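Local coordinates for protein putative arylalkylamine N-Acetyltransferase 7 (Aedes aegypti, PDB 4FD7) that probably transfers an acetyl group from acetyl-CoA to an amine, as a putative insect arylalkylamine N-acetyltransferase with the GNAT fold, at residues 168-173 with 198-203; 186-191 with 231-236. All coordinates share one frame; numbering follows the deposited sequence.

Overall arrangement
Both contacts belong to the C-terminal half of the GNAT fold, and their centres lie about 10 Å apart. Interaction 1 packs the junction of helices 164-170 and 172-179 against the end of helix 191-200; interaction 2 pairs strand 183-188 with strand 229-236. Their segments alternate along the chain, strand 183-188 following helix 172-179 and leading into helix 191-200, and the two contacts touch directly. Two polar links tie them together: Arg172 NH1 lies 3.0 Å from Thr186 OG1, and Gln203 N lies 2.8 Å from Ser234 O, both probable hydrogen bonds. Packing adds to these, with Gly201 O 3.2 Å from Leu235 CD1. The Phe202 ring of interaction 1 also meets the Phe188 ring of interaction 2 edge-to-face.

Interaction 1: 168-173 with 198-203; sequences ILRARI and TRVGFQ
The guanidinium of Arg172 and the ring of Phe202 meet with their planes 84° apart, NH1 coming within 3.8 Å of Phe202 CZ at an oblique approach. Leu169 CD2 rests 3.3 Å above one face of this guanidinium, displaced from its middle. The Arg172 side chain crosses Phe202 at about a right angle. The other guanidinium, that of Arg170, takes a water at its edge, in plane: the water accepts from Arg170 NH1 at 3.1 Å and donates to Arg199 O at 3.0 Å, linking helix 164-170 to the last turn of helix 191-200. Arg170 NE also forms a salt bridge with Glu167.

Between these groups sits Val200, nearest neighbour of Arg170 by CA position. With CG1 anti to the backbone N (chi1 169°), that methyl comes 4.0 Å from Arg170 CA and lies near Ile173 CD1. The other methyl, CG2, packs against the Leu169-Arg170 backbone, 3.8 Å from Arg170 N, and also touches Leu169 CB. Gly201, with positive phi (108°), ends helix 191-200 in a Schellman motif and turns the chain so that Phe202 points back toward Leu169 and Arg172.

Direct contact between the segments is thus mainly apolar, with the water bridge at its partly exposed margin. The inner Arg172 is buried, but its NH2 is hydrogen-bonded to Asn102 and its NH1 to Ser184, besides the link to strand 183-188. These bonds fix the guanidinium beside the aromatic ring and probably offset the cost of burying its charge.

Interaction 2: 186-191 with 231-236; sequences TCFTGP and KYMSLR
Phe188 and Met233 cross at about a right angle on one face of the antiparallel strand pair 186-188 and 231-236. Met233 CB and SD both lie 3.7 Å from Phe188 CD1, and SD stands 4.6 Å from the ring centroid, 51° off the normal, an oblique Met-aromatic contact. Thr186, on the same face, lays CG2 3.7 Å above the plane of the Phe188 ring, over its centre. Cys187 and Tyr232 form the non-hydrogen-bonded pair on the opposite face: the tyrosine ring lies over the backbone of the neighbouring strand, with Thr186 O and Cys187 N above one of its faces, and CD1 3.7 Å from Cys187 CB. Two hydrogen-bonded pairs flank it. Thr186 and Met233 exchange hydrogen bonds of 2.9 Å, that from Met233 N the straighter (171° at the hydrogen, against 152° from Thr186 N); Phe188 N donates a hydrogen bond to Lys231 O at 2.8 Å, and Lys231 N returns one to Phe188 O.

Strand 229-236 is the middle strand of a three-stranded sheet, with 203-209 on its other side, where the Lys231 ammonium forms a salt bridge with Glu204. Helix 191-200 covers the face of Phe188 and Met233 through Ala197 and Thr198. Helix 120-136 packs on the other face, Ile129 against Cys187 and Val132 against Tyr232, while the Tyr232 hydroxyl is hydrogen-bonded to that of Tyr147 on strand 146-155.

Interaction 1: 168-173 with 198-203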
ATOM      1  N   ILE A 168       6.465  -7.710   3.598  1.00 13.82           N
ATOM      2  CA  ILE A 168       6.583  -6.264   3.422  1.00 13.76           C
ATOM      3  C   ILE A 168       5.604  -5.571   4.381  1.00 14.24           C
ATOM      4  O   ILE A 168       5.947  -4.562   5.007  1.00 14.66           O
ATOM      5  CB  ILE A 168       6.315  -5.828   1.956  1.00 14.16           C
ATOM      6  CG1 ILE A 168       7.521  -6.164   1.092  1.00 14.25           C
ATOM      7  CG2 ILE A 168       6.014  -4.353   1.865  1.00 15.24           C
ATOM      8  CD1 ILE A 168       7.239  -6.112  -0.384  1.00 14.62           C
ATOM      9  N   LEU A 169       4.394  -6.115   4.505  1.00 13.26           N
ATOM     10  CA  LEU A 169       3.464  -5.586   5.503  1.00 13.95           C
ATOM     11  C   LEU A 169       3.961  -5.803   6.924  1.00 13.79           C
ATOM     12  O   LEU A 169       3.697  -4.993   7.807  1.00 13.48           O
ATOM     13  CB  LEU A 169       2.099  -6.242   5.388  1.00 12.94           C
ATOM     14  CG  LEU A 169       1.313  -5.943   4.117  1.00 14.18           C
ATOM     15  CD1 LEU A 169       0.090  -6.805   4.074  1.00 14.98           C
ATOM     16  CD2 LEU A 169       0.932  -4.459   4.072  1.00 13.79           C
ATOM     17  N   ARG A 170       4.627  -6.927   7.169  1.00 13.28           N
ATOM     18  CA  ARG A 170       5.039  -7.227   8.526  1.00 14.75           C
ATOM     19  C   ARG A 170       6.070  -6.206   8.971  1.00 13.78           C
ATOM     20  O   ARG A 170       6.135  -5.845  10.156  1.00 14.88           O
ATOM     21  CB  ARG A 170       5.580  -8.668   8.667  1.00 14.91           C
ATOM     22  CG  ARG A 170       5.575  -9.131  10.121  1.00 16.31           C
ATOM     23  CD  ARG A 170       6.383 -10.418  10.310  1.00 20.05           C
ATOM     24  NE  ARG A 170       5.927 -11.454   9.390  1.00 20.26           N
ATOM     25  CZ  ARG A 170       4.882 -12.248   9.620  1.00 21.81           C
ATOM     26  NH1 ARG A 170       4.185 -12.123  10.744  1.00 18.34           N
ATOM     27  NH2 ARG A 170       4.536 -13.166   8.728  1.00 22.48           N
ATOM     28  N   ALA A 171       6.859  -5.719   8.018  1.00 13.72           N
ATOM     29  CA  ALA A 171       7.834  -4.651   8.309  1.00 14.80           C
ATOM     30  C   ALA A 171       7.257  -3.340   8.875  1.00 13.86           C
ATOM     31  O   ALA A 171       8.008  -2.484   9.348  1.00 14.57           O
ATOM     32  CB  ALA A 171       8.688  -4.357   7.081  1.00 14.03           C
ATOM     33  N   ARG A 172       5.943  -3.172   8.825  1.00 13.80           N
ATOM     34  CA  ARG A 172       5.321  -1.958   9.343  1.00 14.59           C
ATOM     35  C   ARG A 172       5.435  -1.909  10.860  1.00 14.83           C
ATOM     36  O   ARG A 172       5.440  -0.831  11.479  1.00 15.25           O
ATOM     37  CB  ARG A 172       3.854  -1.897   8.917  1.00 12.48           C
ATOM     38  CG  ARG A 172       3.668  -1.483   7.462  1.00 11.13           C
ATOM     39  CD  ARG A 172       2.189  -1.343   7.139  1.00 11.64           C
ATOM     40  NE  ARG A 172       1.965  -1.305   5.693  1.00 12.97           N
ATOM     41  CZ  ARG A 172       0.782  -1.072   5.134  1.00 12.65           C
ATOM     42  NH1 ARG A 172      -0.286  -0.833   5.894  1.00 11.31           N
ATOM     43  NH2 ARG A 172       0.674  -1.064   3.816  1.00 12.57           N
ATOM     44  N   ILE A 173       5.546  -3.092  11.453  1.00 14.36           N
ATOM     45  CA  ILE A 173       5.583  -3.213  12.902  1.00 14.67           C
ATOM     46  C   ILE A 173       6.829  -2.533  13.494  1.00 15.79           C
ATOM     47  O   ILE A 173       6.690  -1.631  14.331  1.00 15.06           O
ATOM     48  CB  ILE A 173       5.420  -4.689  13.367  1.00 15.41           C
ATOM     49  CG1 ILE A 173       4.024  -5.209  13.010  1.00 15.20           C
ATOM     50  CG2 ILE A 173       5.652  -4.797  14.840  1.00 17.48           C
ATOM     51  CD1 ILE A 173       3.852  -6.692  13.236  1.00 17.26           C
ATOM     52  N   THR A 198      -4.094 -10.237   6.714  1.00 18.25           N
ATOM     53  CA  THR A 198      -4.632 -11.095   7.767  1.00 20.90           C
ATOM     54  C   THR A 198      -3.510 -11.875   8.440  1.00 20.09           C
ATOM     55  O   THR A 198      -3.408 -11.899   9.671  1.00 24.14           O
ATOM     56  CB  THR A 198      -5.709 -12.049   7.221  1.00 23.45           C
ATOM     57  OG1 THR A 198      -6.899 -11.294   6.932  1.00 23.73           O
ATOM     58  CG2 THR A 198      -6.035 -13.154   8.237  1.00 25.15           C
ATOM     59  N   ARG A 199      -2.642 -12.466   7.631  1.00 22.10           N
ATOM     60  CA  ARG A 199      -1.520 -13.232   8.163  1.00 22.41           C
ATOM     61  C   ARG A 199      -0.571 -12.398   9.043  1.00 23.79           C
ATOM     62  O   ARG A 199       0.020 -12.919  10.002  1.00 23.91           O
ATOM     63  CB  ARG A 199      -0.806 -13.986   7.028  1.00 25.50           C
ATOM     64  CG  ARG A 199      -1.731 -15.033   6.384  1.00 29.24           C
ATOM     65  CD  ARG A 199      -1.077 -15.843   5.263  1.00 32.07           C
ATOM     66  NE  ARG A 199      -1.861 -17.034   4.917  1.00 34.76           N
ATOM     67  CZ  ARG A 199      -1.774 -18.190   5.575  1.00 37.58           C
ATOM     68  NH1 ARG A 199      -0.944 -18.298   6.609  1.00 34.25           N
ATOM     69  NH2 ARG A 199      -2.507 -19.235   5.207  1.00 35.69           N
ATOM     70  N   VAL A 200      -0.449 -11.101   8.749  1.00 21.64           N
ATOM     71  CA  VAL A 200       0.332 -10.209   9.623  1.00 20.04           C
ATOM     72  C   VAL A 200      -0.377  -9.865  10.948  1.00 21.43           C
ATOM     73  O   VAL A 200       0.252  -9.475  11.937  1.00 22.24           O
ATOM     74  CB  VAL A 200       0.743  -8.934   8.852  1.00 19.06           C
ATOM     75  CG1 VAL A 200       1.321  -7.856   9.775  1.00 20.01           C
ATOM     76  CG2 VAL A 200       1.762  -9.302   7.782  1.00 18.98           C
ATOM     77  N   GLY A 201      -1.691 -10.033  10.977  1.00 20.37           N
ATOM     78  CA  GLY A 201      -2.457  -9.686  12.155  1.00 20.60           C
ATOM     79  C   GLY A 201      -3.329  -8.450  12.040  1.00 18.86           C
ATOM     80  O   GLY A 201      -3.798  -7.945  13.058  1.00 20.42           O
ATOM     81  N   PHE A 202      -3.546  -7.951  10.820  1.00 18.67           N
ATOM     82  CA  PHE A 202      -4.526  -6.884  10.607  1.00 16.64           C
ATOM     83  C   PHE A 202      -5.931  -7.429  10.862  1.00 17.46           C
ATOM     84  O   PHE A 202      -6.216  -8.590  10.556  1.00 19.37           O
ATOM     85  CB  PHE A 202      -4.484  -6.354   9.168  1.00 15.59           C
ATOM     86  CG  PHE A 202      -3.365  -5.392   8.888  1.00 13.89           C
ATOM     87  CD1 PHE A 202      -2.077  -5.856   8.629  1.00 16.14           C
ATOM     88  CD2 PHE A 202      -3.607  -4.026   8.829  1.00 13.37           C
ATOM     89  CE1 PHE A 202      -1.041  -4.967   8.339  1.00 15.64           C
ATOM     90  CE2 PHE A 202      -2.564  -3.123   8.551  1.00 14.78           C
ATOM     91  CZ  PHE A 202      -1.283  -3.599   8.298  1.00 14.75           C
ATOM     92  N   GLN A 203      -6.805  -6.581  11.401  1.00 15.92           N
ATOM     93  CA  GLN A 203      -8.203  -6.931  11.620  1.00 17.02           C
ATOM     94  C   GLN A 203      -9.103  -6.165  10.656  1.00 17.79           C
ATOM     95  O   GLN A 203      -8.803  -5.032  10.283  1.00 15.85           O
ATOM     96  CB  GLN A 203      -8.629  -6.569  13.043  1.00 18.44           C
ATOM     97  CG  GLN A 203      -8.585  -5.070  13.314  1.00 18.72           C
ATOM     98  CD  GLN A 203      -9.616  -4.609  14.320  1.00 21.28           C
ATOM     99  OE1 GLN A 203     -10.530  -3.854  13.980  1.00 23.41           O
ATOM    100  NE2 GLN A 203      -9.464  -5.038  15.570  1.00 22.31           N
TER
HETATM  101  O   HOH W   1       2.349 -14.578  10.923  1.00 32.59           O

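Interaction 2: 186-191 with 231-236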
ATOM      1  N   THR A 186      -5.191   0.353   6.370  1.00 13.20           N
ATOM      2  CA  THR A 186      -5.047   0.444   4.926  1.00 15.00           C
ATOM      3  C   THR A 186      -6.278  -0.152   4.273  1.00 14.43           C
ATOM      4  O   THR A 186      -6.951  -1.000   4.871  1.00 12.18           O
ATOM      5  CB  THR A 186      -3.722  -0.251   4.479  1.00 13.84           C
ATOM      6  OG1 THR A 186      -2.619   0.614   4.783  1.00 13.65           O
ATOM      7  CG2 THR A 186      -3.696  -0.573   2.984  1.00 14.80           C
ATOM      8  N   CYS A 187      -6.621   0.340   3.089  1.00 13.73           N
ATOM      9  CA  CYS A 187      -7.653  -0.303   2.287  1.00 13.90           C
ATOM     10  C   CYS A 187      -6.991  -1.367   1.430  1.00 15.94           C
ATOM     11  O   CYS A 187      -6.212  -1.047   0.538  1.00 15.85           O
ATOM     12  CB  CYS A 187      -8.369   0.710   1.384  1.00 16.66           C
ATOM     13  SG  CYS A 187      -9.608  -0.087   0.338  1.00 19.33           S
ATOM     14  N   PHE A 188      -7.265  -2.631   1.742  1.00 15.41           N
ATOM     15  CA  PHE A 188      -6.796  -3.758   0.953  1.00 18.22           C
ATOM     16  C   PHE A 188      -7.890  -4.148  -0.034  1.00 19.67           C
ATOM     17  O   PHE A 188      -9.031  -4.443   0.342  1.00 19.52           O
ATOM     18  CB  PHE A 188      -6.396  -4.915   1.857  1.00 16.76           C
ATOM     19  CG  PHE A 188      -5.283  -4.573   2.806  1.00 17.40           C
ATOM     20  CD1 PHE A 188      -5.549  -4.146   4.110  1.00 15.11           C
ATOM     21  CD2 PHE A 188      -3.968  -4.669   2.397  1.00 17.01           C
ATOM     22  CE1 PHE A 188      -4.509  -3.834   4.974  1.00 16.64           C
ATOM     23  CE2 PHE A 188      -2.921  -4.354   3.264  1.00 17.27           C
ATOM     24  CZ  PHE A 188      -3.196  -3.941   4.549  1.00 15.48           C
ATOM     25  N   THR A 189      -7.524  -4.128  -1.311  1.00 17.57           N
ATOM     26  CA  THR A 189      -8.515  -4.064  -2.369  1.00 18.44           C
ATOM     27  C   THR A 189      -8.802  -5.405  -3.018  1.00 18.61           C
ATOM     28  O   THR A 189      -9.840  -5.581  -3.655  1.00 20.81           O
ATOM     29  CB  THR A 189      -8.061  -3.095  -3.442  1.00 19.97           C
ATOM     30  OG1 THR A 189      -6.806  -3.547  -3.972  1.00 19.38           O
ATOM     31  CG2 THR A 189      -7.900  -1.695  -2.854  1.00 18.26           C
ATOM     32  N   GLY A 190      -7.882  -6.350  -2.869  1.00 22.14           N
ATOM     33  CA  GLY A 190      -8.029  -7.662  -3.477  1.00 24.10           C
ATOM     34  C   GLY A 190      -7.821  -8.809  -2.508  1.00 24.19           C
ATOM     35  O   GLY A 190      -7.401  -8.596  -1.375  1.00 24.59           O
ATOM     36  N   PRO A 191      -8.092 -10.036  -2.960  1.00 25.74           N
ATOM     37  CA  PRO A 191      -8.168 -11.216  -2.089  1.00 27.71           C
ATOM     38  C   PRO A 191      -6.823 -11.605  -1.467  1.00 26.69           C
ATOM     39  O   PRO A 191      -6.747 -11.859  -0.261  1.00 28.22           O
ATOM     40  CB  PRO A 191      -8.654 -12.308  -3.043  1.00 28.83           C
ATOM     41  CG  PRO A 191      -8.152 -11.898  -4.364  1.00 29.73           C
ATOM     42  CD  PRO A 191      -8.252 -10.392  -4.381  1.00 28.86           C
ATOM     43  N   LYS A 231     -11.728  -4.084   1.590  1.00 18.94           N
ATOM     44  CA  LYS A 231     -11.699  -4.123   3.052  1.00 16.83           C
ATOM     45  C   LYS A 231     -10.732  -3.121   3.662  1.00 17.76           C
ATOM     46  O   LYS A 231      -9.552  -3.143   3.344  1.00 20.52           O
ATOM     47  CB  LYS A 231     -11.325  -5.524   3.541  1.00 18.48           C
ATOM     48  CG  LYS A 231     -12.252  -6.633   3.086  1.00 21.91           C
ATOM     49  CD  LYS A 231     -11.935  -7.938   3.802  1.00 21.86           C
ATOM     50  CE  LYS A 231     -12.714  -9.107   3.220  1.00 24.97           C
ATOM     51  NZ  LYS A 231     -12.423 -10.388   3.935  1.00 25.48           N
ATOM     52  N   TYR A 232     -11.208  -2.329   4.620  1.00 16.51           N
ATOM     53  CA  TYR A 232     -10.321  -1.476   5.396  1.00 14.03           C
ATOM     54  C   TYR A 232      -9.907  -2.318   6.607  1.00 14.90           C
ATOM     55  O   TYR A 232     -10.756  -2.843   7.326  1.00 14.97           O
ATOM     56  CB  TYR A 232     -11.002  -0.180   5.826  1.00 16.20           C
ATOM     57  CG  TYR A 232     -10.088   1.021   5.738  1.00 15.41           C
ATOM     58  CD1 TYR A 232      -9.981   1.751   4.562  1.00 13.60           C
ATOM     59  CD2 TYR A 232      -9.319   1.413   6.825  1.00 13.88           C
ATOM     60  CE1 TYR A 232      -9.144   2.844   4.476  1.00 15.87           C
ATOM     61  CE2 TYR A 232      -8.477   2.507   6.747  1.00 15.50           C
ATOM     62  CZ  TYR A 232      -8.395   3.218   5.570  1.00 16.73           C
ATOM     63  OH  TYR A 232      -7.557   4.307   5.486  1.00 16.57           O
ATOM     64  N   MET A 233      -8.603  -2.458   6.811  1.00 15.42           N
ATOM     65  CA  MET A 233      -8.052  -3.327   7.855  1.00 13.42           C
ATOM     66  C   MET A 233      -7.002  -2.580   8.687  1.00 12.85           C
ATOM     67  O   MET A 233      -6.267  -1.711   8.165  1.00 12.59           O
ATOM     68  CB  MET A 233      -7.482  -4.617   7.257  1.00 14.70           C
ATOM     69  CG  MET A 233      -8.454  -5.362   6.340  1.00 15.81           C
ATOM     70  SD  MET A 233      -7.639  -6.774   5.560  1.00 17.24           S
ATOM     71  CE  MET A 233      -7.449  -7.853   6.980  1.00 16.07           C
ATOM     72  N   SER A 234      -6.941  -2.909   9.977  1.00 14.78           N
ATOM     73  CA  SER A 234      -6.055  -2.193  10.906  1.00 12.63           C
ATOM     74  C   SER A 234      -5.179  -3.091  11.786  1.00 13.71           C
ATOM     75  O   SER A 234      -5.555  -4.202  12.145  1.00 14.93           O
ATOM     76  CB  SER A 234      -6.858  -1.197  11.770  1.00 13.08           C
ATOM     77  OG  SER A 234      -7.899  -1.825  12.492  1.00 14.72           O
ATOM     78  N   LEU A 235      -4.008  -2.579  12.148  1.00 13.52           N
ATOM     79  CA  LEU A 235      -3.037  -3.331  12.936  1.00 15.77           C
ATOM     80  C   LEU A 235      -2.447  -2.452  14.021  1.00 16.12           C
ATOM     81  O   LEU A 235      -1.781  -1.458  13.720  1.00 16.19           O
ATOM     82  CB  LEU A 235      -1.912  -3.834  12.029  1.00 16.07           C
ATOM     83  CG  LEU A 235      -0.753  -4.602  12.667  1.00 16.48           C
ATOM     84  CD1 LEU A 235      -1.217  -5.973  13.154  1.00 21.37           C
ATOM     85  CD2 LEU A 235       0.390  -4.723  11.664  1.00 15.80           C
ATOM     86  N   ARG A 236      -2.689  -2.820  15.277  1.00 15.99           N
ATOM     87  CA  ARG A 236      -2.021  -2.165  16.398  1.00 19.35           C
ATOM     88  C   ARG A 236      -0.644  -2.757  16.599  1.00 22.56           C
ATOM     89  O   ARG A 236      -0.476  -3.979  16.691  1.00 21.73           O
ATOM     90  CB  ARG A 236      -2.822  -2.301  17.691  1.00 23.42           C
ATOM     91  CG  ARG A 236      -3.981  -1.335  17.796  1.00 20.31           C
ATOM     92  CD  ARG A 236      -4.469  -1.228  19.235  1.00 21.05           C
ATOM     93  NE  ARG A 236      -3.581  -0.452  20.104  1.00 17.69           N
ATOM     94  CZ  ARG A 236      -3.902  -0.116  21.347  1.00 18.42           C
ATOM     95  NH1 ARG A 236      -5.074  -0.497  21.844  1.00 19.36           N
ATOM     96  NH2 ARG A 236      -3.072   0.591  22.092  1.00 19.66           N
TER